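Local coordinates for protein endoglucanase family 5 (Clostridium acetobutylicum ATCC 824, PDB 6PZ7) that probably hydrolyses internal beta-1,4-glycosidic bonds in cellulose and related plant polysaccharides, with the broad substrate specificity of a GH5_4 endoglucanase, at residues Glu146-Gly151 with Thr194-Thr199. Numbering follows the deposited sequence.
Sequences EPRIVG and TYAAST. With EDO (1,2-ethanediol), chain C; EDO (1,2-ethanediol), chain D.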
# COMPACT_ATOMS: atom_id res chain seq x y z
N GLU A 146 -5.33 -3.62 4.36
CA GLU A 146 -5.43 -5.08 4.41
C GLU A 146 -6.72 -5.44 5.15
O GLU A 146 -6.71 -5.95 6.29
CB GLU A 146 -4.22 -5.66 5.12
CG GLU A 146 -2.95 -5.47 4.28
CD GLU A 146 -1.71 -6.06 4.86
OE1 GLU A 146 -1.75 -6.59 6.00
OE2 GLU A 146 -0.62 -5.98 4.22
N PRO A 147 -7.86 -5.11 4.57
CA PRO A 147 -9.13 -5.29 5.30
C PRO A 147 -9.37 -6.76 5.56
O PRO A 147 -9.26 -7.60 4.66
CB PRO A 147 -10.18 -4.70 4.35
CG PRO A 147 -9.57 -4.84 2.96
CD PRO A 147 -8.07 -4.58 3.20
N ARG A 148 -9.73 -7.10 6.79
CA ARG A 148 -9.75 -8.49 7.22
C ARG A 148 -10.37 -8.60 8.59
O ARG A 148 -10.66 -7.58 9.24
CB ARG A 148 -8.33 -9.05 7.24
CG ARG A 148 -7.44 -8.45 8.34
CD ARG A 148 -5.97 -8.74 8.11
NE ARG A 148 -5.13 -8.35 9.23
CZ ARG A 148 -4.73 -7.12 9.47
NH1 ARG A 148 -5.02 -6.13 8.67
NH2 ARG A 148 -4.01 -6.88 10.57
N ILE A 149 -10.56 -9.84 9.04
CA ILE A 149 -11.03 -10.15 10.39
C ILE A 149 -9.84 -10.62 11.21
O ILE A 149 -9.35 -11.75 11.06
CB ILE A 149 -12.17 -11.19 10.37
CG1 ILE A 149 -13.32 -10.69 9.50
CG2 ILE A 149 -12.61 -11.49 11.82
CD1 ILE A 149 -14.00 -9.50 9.98
N VAL A 150 -9.33 -9.73 12.06
CA VAL A 150 -8.16 -10.06 12.85
C VAL A 150 -8.51 -11.18 13.82
O VAL A 150 -9.55 -11.14 14.52
CB VAL A 150 -7.65 -8.82 13.59
CG1 VAL A 150 -6.48 -9.19 14.50
CG2 VAL A 150 -7.24 -7.74 12.60
N GLY A 151 -7.66 -12.20 13.89
CA GLY A 151 -7.89 -13.35 14.72
C GLY A 151 -8.70 -14.45 14.08
O GLY A 151 -8.84 -15.52 14.69
N THR A 194 -7.94 -6.67 -2.49
CA THR A 194 -8.58 -7.91 -2.09
C THR A 194 -8.64 -7.97 -0.55
O THR A 194 -8.05 -7.15 0.16
CB THR A 194 -7.75 -9.07 -2.62
OG1 THR A 194 -6.43 -8.89 -2.10
CG2 THR A 194 -7.71 -9.15 -4.14
N TYR A 195 -9.28 -9.02 -0.04
CA TYR A 195 -9.23 -9.35 1.39
C TYR A 195 -7.77 -9.42 1.81
O TYR A 195 -6.98 -10.16 1.22
CB TYR A 195 -9.90 -10.72 1.63
CG TYR A 195 -9.92 -11.10 3.10
CD1 TYR A 195 -8.82 -11.64 3.72
CD2 TYR A 195 -11.07 -10.92 3.87
CE1 TYR A 195 -8.81 -11.96 5.07
CE2 TYR A 195 -11.07 -11.24 5.23
CZ TYR A 195 -9.96 -11.78 5.81
OH TYR A 195 -9.94 -12.09 7.16
N ALA A 196 -7.41 -8.63 2.83
CA ALA A 196 -6.06 -8.54 3.38
C ALA A 196 -5.00 -8.12 2.36
O ALA A 196 -3.81 -8.32 2.62
CB ALA A 196 -5.65 -9.81 4.12
N ALA A 197 -5.39 -7.59 1.22
CA ALA A 197 -4.49 -7.37 0.09
C ALA A 197 -3.81 -8.66 -0.33
O ALA A 197 -2.71 -8.67 -0.88
CB ALA A 197 -3.51 -6.21 0.31
N SER A 198 -4.46 -9.80 -0.07
CA SER A 198 -3.91 -11.11 -0.34
C SER A 198 -3.89 -11.44 -1.83
O SER A 198 -4.80 -11.13 -2.58
CB SER A 198 -4.77 -12.15 0.37
OG SER A 198 -4.25 -13.45 0.21
N THR A 199 -2.89 -12.22 -2.21
CA THR A 199 -2.77 -12.85 -3.52
C THR A 199 -3.35 -14.27 -3.53
O THR A 199 -3.26 -14.95 -4.55
CB THR A 199 -1.31 -12.89 -4.01
OG1 THR A 199 -0.54 -13.63 -3.06
CG2 THR A 199 -0.76 -11.49 -4.15
C1 EDO C . 1.49 -7.84 6.93
O1 EDO C . 0.56 -6.80 7.28
C2 EDO C . 2.17 -7.54 5.60
O2 EDO C . 1.26 -7.76 4.52
C1 EDO D . -0.03 -10.25 3.44
O1 EDO D . 1.25 -9.78 3.06
C2 EDO D . -1.01 -9.89 2.32
O2 EDO D . -2.23 -10.43 2.78
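Tyr-195 reaches along Pro-147, Arg-148 and Ile-149, and its hydroxyl takes up the backbone N-H of Ile-149: N to OH is 3.0 Å and the bond is virtually straight (179°). With CG anti to the backbone N (chi1 -178°), the ring runs out beside residues 147-149; tyrosine suits the place by joining a flat packing surface to a hydroxyl at its far end. CB of Arg-148 comes close to the phenol end, 3.5 Å from CZ, while Pro-147 O sits over one face of the ring, 3.8 Å from its plane and nearer the edge than the centre. That same oxygen accepts the N-H of Ala-196 (N to O 2.8 Å). Ile-167 of helix 161-180 touches both Pro-147 and Tyr-195. The two loops follow adjacent strands, 139-142 and 190-193, of the eight-stranded TIM barrel, and Glu-146 matches the acid/base glutamate of family 5 enzymes, so it is probably catalytic. Its CG passes 3.4 Å from Ala-196 O; a 1,2-ethanediol, probably from the crystallisation liquor, donates one hydroxyl to each carboxylate oxygen, and His-221 also bonds OE2. Ala-196 and Ala-197 both adopt left-handed backbone angles; their methyls, suited to close passage, meet Arg-148 CD and Glu-146 CG respectively (4.1 Å each). From CG the Arg-148 chain runs extended to NE, which forms a salt bridge with Glu-155, while NH1 bonds Glu-146 O in the guanidinium plane (2.9 Å).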